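Local atomic coordinates of deoxyuridine 5'-triphosphate nucleotidohydrolase (Entamoeba histolytica, PDB entry 3LQW), a protein that probably hydrolyses dUTP to dUMP and diphosphate with the help of magnesium, supplying the precursor of thymidine nucleotides and keeping uracil out of DNA. Residues S71-P84 against V96-I109. Numbering follows the deposited sequence. Where two conformers were deposited one is given.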
loop_
_atom_site.group_PDB
_atom_site.type_symbol
_atom_site.label_atom_id
_atom_site.label_comp_id
_atom_site.label_asym_id
_atom_site.label_seq_id
_atom_site.Cartn_x
_atom_site.Cartn_y
_atom_site.Cartn_z
ATOM N N SER A 71 4.107 -17.251 12.013
ATOM C CA SER A 71 3.947 -16.029 12.736
ATOM C C SER A 71 5.275 -15.321 12.800
ATOM O O SER A 71 6.334 -15.937 12.628
ATOM C CB SER A 71 3.382 -16.258 14.119
ATOM O OG SER A 71 4.217 -17.085 14.858
ATOM N N VAL A 72 5.249 -14.015 13.060
ATOM C CA VAL A 72 6.449 -13.208 13.098
ATOM C C VAL A 72 6.491 -12.218 14.240
ATOM O O VAL A 72 5.446 -11.818 14.792
ATOM C CB VAL A 72 6.676 -12.439 11.767
ATOM C CG1 VAL A 72 6.693 -13.396 10.596
ATOM C CG2 VAL A 72 5.639 -11.324 11.565
ATOM N N GLN A 73 7.713 -11.782 14.557
ATOM C CA GLN A 73 7.980 -10.664 15.457
ATOM C C GLN A 73 8.768 -9.633 14.664
ATOM O O GLN A 73 9.938 -9.834 14.355
ATOM C CB GLN A 73 8.717 -11.145 16.683
ATOM C CG GLN A 73 8.992 -10.102 17.700
ATOM C CD GLN A 73 9.563 -10.725 18.992
ATOM O OE1 GLN A 73 9.170 -11.828 19.380
ATOM N NE2 GLN A 73 10.503 -10.041 19.621
ATOM N N ILE A 74 8.084 -8.557 14.286
ATOM C CA ILE A 74 8.636 -7.450 13.496
ATOM C C ILE A 74 9.601 -6.636 14.394
ATOM O O ILE A 74 9.295 -6.437 15.556
ATOM C CB ILE A 74 7.475 -6.483 12.995
ATOM C CG1 ILE A 74 6.329 -7.146 12.171
ATOM C CG2 ILE A 74 8.044 -5.335 12.172
ATOM C CD1 ILE A 74 6.676 -7.704 10.771
ATOM N N PRO A 75 10.711 -6.107 13.840
ATOM C CA PRO A 75 11.580 -5.222 14.640
ATOM C C PRO A 75 10.858 -3.977 15.142
ATOM O O PRO A 75 9.893 -3.479 14.554
ATOM C CB PRO A 75 12.689 -4.813 13.677
ATOM C CG PRO A 75 12.558 -5.566 12.507
ATOM C CD PRO A 75 11.321 -6.430 12.544
ATOM N N HIS A 76 11.397 -3.417 16.210
ATOM C CA HIS A 76 10.845 -2.261 16.863
ATOM C C HIS A 76 10.733 -1.041 15.930
ATOM O O HIS A 76 11.616 -0.765 15.142
ATOM C CB HIS A 76 11.691 -1.920 18.087
ATOM C CG HIS A 76 11.066 -0.921 19.003
ATOM N ND1 HIS A 76 9.749 -0.995 19.410
ATOM C CD2 HIS A 76 11.581 0.187 19.584
ATOM C CE1 HIS A 76 9.484 0.030 20.203
ATOM N NE2 HIS A 76 10.575 0.768 20.312
ATOM N N GLN A 77 9.627 -0.307 16.081
ATOM C CA GLN A 77 9.360 0.914 15.326
ATOM C C GLN A 77 9.217 0.654 13.819
ATOM O O GLN A 77 9.439 1.531 12.997
ATOM C CB GLN A 77 10.383 2.005 15.644
ATOM C CG GLN A 77 10.255 2.480 17.104
ATOM C CD GLN A 77 11.389 3.341 17.568
ATOM O OE1 GLN A 77 12.493 3.324 17.008
ATOM N NE2 GLN A 77 11.140 4.057 18.650
ATOM N N CYS A 78 8.811 -0.570 13.495
ATOM C CA CYS A 78 8.491 -0.969 12.132
ATOM C C CYS A 78 7.163 -1.682 12.166
ATOM O O CYS A 78 6.676 -2.114 13.215
ATOM C CB CYS A 78 9.550 -1.911 11.571
ATOM S SG CYS A 78 11.219 -1.193 11.443
ATOM N N TYR A 79 6.586 -1.881 10.981
ATOM C CA TYR A 79 5.518 -2.853 10.799
ATOM C C TYR A 79 5.782 -3.647 9.514
ATOM O O TYR A 79 6.644 -3.267 8.724
ATOM C CB TYR A 79 4.130 -2.196 10.815
ATOM C CG TYR A 79 3.720 -1.610 9.505
ATOM C CD1 TYR A 79 4.263 -0.426 9.069
ATOM C CD2 TYR A 79 2.793 -2.233 8.689
ATOM C CE1 TYR A 79 3.900 0.145 7.864
ATOM C CE2 TYR A 79 2.430 -1.673 7.457
ATOM C CZ TYR A 79 3.008 -0.491 7.036
ATOM O OH TYR A 79 2.612 0.054 5.850
ATOM N N GLY A 80 5.060 -4.736 9.338
ATOM C CA GLY A 80 5.152 -5.511 8.121
ATOM C C GLY A 80 3.967 -5.174 7.230
ATOM O O GLY A 80 2.831 -5.402 7.598
ATOM N N ARG A 81 4.264 -4.663 6.056
ATOM C CA ARG A 81 3.230 -4.388 5.065
ATOM C C ARG A 81 3.182 -5.520 4.077
ATOM O O ARG A 81 4.186 -5.908 3.498
ATOM C CB ARG A 81 3.516 -3.105 4.306
ATOM C CG ARG A 81 2.349 -2.702 3.357
ATOM C CD ARG A 81 2.580 -1.426 2.638
ATOM N NE ARG A 81 3.631 -1.518 1.608
ATOM C CZ ARG A 81 3.408 -1.887 0.347
ATOM N NH1 ARG A 81 2.206 -2.322 -0.034
ATOM N NH2 ARG A 81 4.364 -1.798 -0.559
ATOM N N ILE A 82 1.968 -6.011 3.858
ATOM C CA ILE A 82 1.734 -7.005 2.857
ATOM C C ILE A 82 1.609 -6.320 1.494
ATOM O O ILE A 82 0.817 -5.373 1.337
ATOM C CB ILE A 82 0.368 -7.637 3.122
ATOM C CG1 ILE A 82 0.324 -8.191 4.551
ATOM C CG2 ILE A 82 0.029 -8.558 2.024
ATOM C CD1 ILE A 82 1.364 -9.073 4.775
ATOM N N ALA A 83 2.425 -6.763 0.546
ATOM C CA ALA A 83 2.461 -6.194 -0.809
ATOM C C ALA A 83 2.263 -7.267 -1.853
ATOM O O ALA A 83 2.587 -8.435 -1.647
ATOM C CB ALA A 83 3.774 -5.459 -1.067
ATOM N N PRO A 84 1.708 -6.914 -3.029
ATOM C CA PRO A 84 1.500 -7.897 -4.080
ATOM C C PRO A 84 2.787 -8.245 -4.804
ATOM O O PRO A 84 3.663 -7.408 -4.994
ATOM C CB PRO A 84 0.515 -7.177 -5.041
ATOM C CG PRO A 84 0.444 -5.800 -4.594
ATOM C CD PRO A 84 1.239 -5.579 -3.428
ATOM N N VAL A 96 -3.428 -7.871 -3.555
ATOM C CA VAL A 96 -3.386 -8.239 -2.153
ATOM C C VAL A 96 -3.832 -7.113 -1.340
ATOM O O VAL A 96 -3.301 -5.995 -1.563
ATOM C CB VAL A 96 -1.926 -8.672 -1.711
ATOM C CG1 VAL A 96 -1.888 -8.996 -0.230
ATOM C CG2 VAL A 96 -1.455 -9.839 -2.617
ATOM N N GLY A 97 -4.669 -7.273 -0.338
ATOM C CA GLY A 97 -4.826 -6.064 0.538
ATOM C C GLY A 97 -3.545 -5.527 1.196
ATOM O O GLY A 97 -2.825 -6.370 1.767
ATOM N N ALA A 98 -3.294 -4.173 1.171
ATOM C CA ALA A 98 -2.074 -3.665 1.781
ATOM C C ALA A 98 -2.169 -3.486 3.270
ATOM O O ALA A 98 -1.934 -2.396 3.771
ATOM C CB ALA A 98 -1.696 -2.407 1.153
ATOM N N GLY A 99 -2.403 -4.597 3.940
ATOM C CA GLY A 99 -2.607 -4.613 5.354
ATOM C C GLY A 99 -1.337 -4.451 6.136
ATOM O O GLY A 99 -0.270 -4.042 5.669
ATOM N N VAL A 100 -1.473 -4.820 7.355
ATOM C CA VAL A 100 -0.602 -4.267 8.382
ATOM C C VAL A 100 -0.431 -5.385 9.337
ATOM O O VAL A 100 -1.387 -5.844 9.957
ATOM C CB VAL A 100 -1.188 -2.989 9.243
ATOM C CG1 VAL A 100 -0.369 -2.701 10.482
ATOM C CG2 VAL A 100 -1.356 -1.786 8.358
ATOM N N ILE A 101 0.810 -5.782 9.495
ATOM C CA ILE A 101 1.236 -6.715 10.528
ATOM C C ILE A 101 1.952 -5.870 11.571
ATOM O O ILE A 101 3.071 -5.371 11.348
ATOM C CB ILE A 101 2.155 -7.842 9.978
ATOM C CG1 ILE A 101 1.474 -8.604 8.826
ATOM C CG2 ILE A 101 2.565 -8.802 11.117
ATOM C CD1 ILE A 101 0.108 -9.267 9.188
ATOM N N ASP A 102 1.303 -5.698 12.720
ATOM C CA ASP A 102 1.827 -4.903 13.778
ATOM C C ASP A 102 3.014 -5.592 14.464
ATOM O O ASP A 102 3.080 -6.816 14.528
ATOM C CB ASP A 102 0.665 -4.649 14.768
ATOM C CG ASP A 102 -0.599 -3.992 14.094
ATOM O OD1 ASP A 102 -0.455 -2.942 13.459
ATOM O OD2 ASP A 102 -1.737 -4.529 14.196
ATOM N N GLU A 103 3.915 -4.803 15.021
ATOM C CA GLU A 103 5.045 -5.292 15.788
ATOM C C GLU A 103 4.643 -6.176 17.010
ATOM O O GLU A 103 5.433 -7.018 17.461
ATOM C CB GLU A 103 5.872 -4.059 16.171
ATOM C CG GLU A 103 6.842 -4.204 17.190
ATOM C CD GLU A 103 7.400 -2.887 17.737
ATOM O OE1 GLU A 103 7.277 -1.728 17.210
ATOM O OE2 GLU A 103 8.084 -3.069 18.723
ATOM N N ASP A 104 3.419 -5.969 17.515
ATOM C CA ASP A 104 2.874 -6.733 18.641
ATOM C C ASP A 104 2.020 -7.924 18.217
ATOM O O ASP A 104 1.546 -8.672 19.064
ATOM C CB ASP A 104 2.142 -5.813 19.683
ATOM C CG ASP A 104 1.046 -4.861 19.080
ATOM O OD1 ASP A 104 0.669 -4.977 17.906
ATOM O OD2 ASP A 104 0.548 -3.964 19.837
ATOM N N TYR A 105 1.836 -8.145 16.916
ATOM C CA TYR A 105 0.972 -9.217 16.455
ATOM C C TYR A 105 1.691 -10.557 16.466
ATOM O O TYR A 105 2.797 -10.676 15.930
ATOM C CB TYR A 105 0.456 -8.901 15.055
ATOM C CG TYR A 105 -0.498 -9.959 14.500
ATOM C CD1 TYR A 105 -1.760 -10.185 15.071
ATOM C CD2 TYR A 105 -0.120 -10.749 13.430
ATOM C CE1 TYR A 105 -2.597 -11.190 14.536
ATOM C CE2 TYR A 105 -0.937 -11.702 12.893
ATOM C CZ TYR A 105 -2.148 -11.942 13.450
ATOM O OH TYR A 105 -2.926 -12.934 12.876
ATOM N N ARG A 106 1.039 -11.567 17.051
ATOM C CA ARG A 106 1.643 -12.892 17.206
ATOM C C ARG A 106 0.806 -14.011 16.594
ATOM O O ARG A 106 1.119 -15.185 16.750
ATOM C CB ARG A 106 1.914 -13.195 18.692
ATOM C CG ARG A 106 2.904 -12.233 19.345
ATOM C CD ARG A 106 4.343 -12.446 18.861
ATOM N NE ARG A 106 5.193 -11.421 19.445
ATOM C CZ ARG A 106 5.436 -10.214 18.944
ATOM N NH1 ARG A 106 4.988 -9.869 17.741
ATOM N NH2 ARG A 106 6.161 -9.335 19.637
ATOM N N GLY A 107 -0.237 -13.650 15.874
ATOM C CA GLY A 107 -1.019 -14.593 15.112
ATOM C C GLY A 107 -0.362 -14.991 13.804
ATOM O O GLY A 107 0.666 -14.443 13.425
ATOM N N GLU A 108 -0.935 -15.986 13.143
ATOM C CA GLU A 108 -0.456 -16.409 11.824
ATOM C C GLU A 108 -0.616 -15.291 10.808
ATOM O O GLU A 108 -1.616 -14.561 10.823
ATOM C CB GLU A 108 -1.262 -17.606 11.361
ATOM C CG GLU A 108 -0.783 -18.218 10.052
ATOM C CD GLU A 108 -1.431 -19.516 9.672
ATOM O OE1 GLU A 108 -2.337 -19.961 10.387
ATOM O OE2 GLU A 108 -1.072 -20.057 8.619
ATOM N N ILE A 109 0.376 -15.141 9.932
ATOM C CA ILE A 109 0.222 -14.229 8.808
ATOM C C ILE A 109 -0.659 -14.913 7.777
ATOM O O ILE A 109 -0.376 -16.007 7.282
ATOM C CB ILE A 109 1.563 -13.841 8.208
ATOM C CG1 ILE A 109 2.491 -13.356 9.326
ATOM C CG2 ILE A 109 1.335 -12.772 7.096
ATOM C CD1 ILE A 109 1.818 -12.252 10.099
HETATM O O HOH W 1 3.102 -17.007 17.465
HETATM O O HOH W 2 5.143 -8.886 14.764
HETATM O O HOH W 3 2.739 -12.601 13.517
HETATM O O HOH W 4 4.010 -2.084 14.311
HETATM O O HOH W 5 -0.795 -4.859 -0.921
#
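Gly80 and Ile101 form an antiparallel hydrogen-bonded pair in the trimeric dUTPase fold, joining 100-101 to the edge of strand 78-83. Gly80 N donates to Ile101 O (2.9 Å), Ile101 N returns to Gly80 O (2.8 Å), and Ile82 N reaches Gly99 O weakly. On one side of this pairing Ile101 packs on Val72, Ile74 and Ile82; on the other, Val100 CG1 meets Tyr79 CD2, while Tyr79 OH bonds Glu135 of the second subunit. Elsewhere the backbones are bridged by water: one links Val72 O, Ile74 N and Asp102 O, another Val72 N, Tyr105 O and Gly107 O, and a third Cys78 O and Glu103 N. With its chain extended and CG anti to the backbone N (chi1 165°), Glu103 reaches the type II turn from Pro75 to Cys78. There OE1 takes Gln77 N from above the carboxylate plane and also bonds Tyr139. Arg106 NH1 and NH2 both grip Glu103 O, Gln73 CG covers one guanidinium face, and NH2 also holds Asn149 of the third subunit. Through its syn lone pair, Glu103 OE2 accepts a nearly straight bond (174°) from His76 ND1 at 2.7 Å, in the plane of the imidazole.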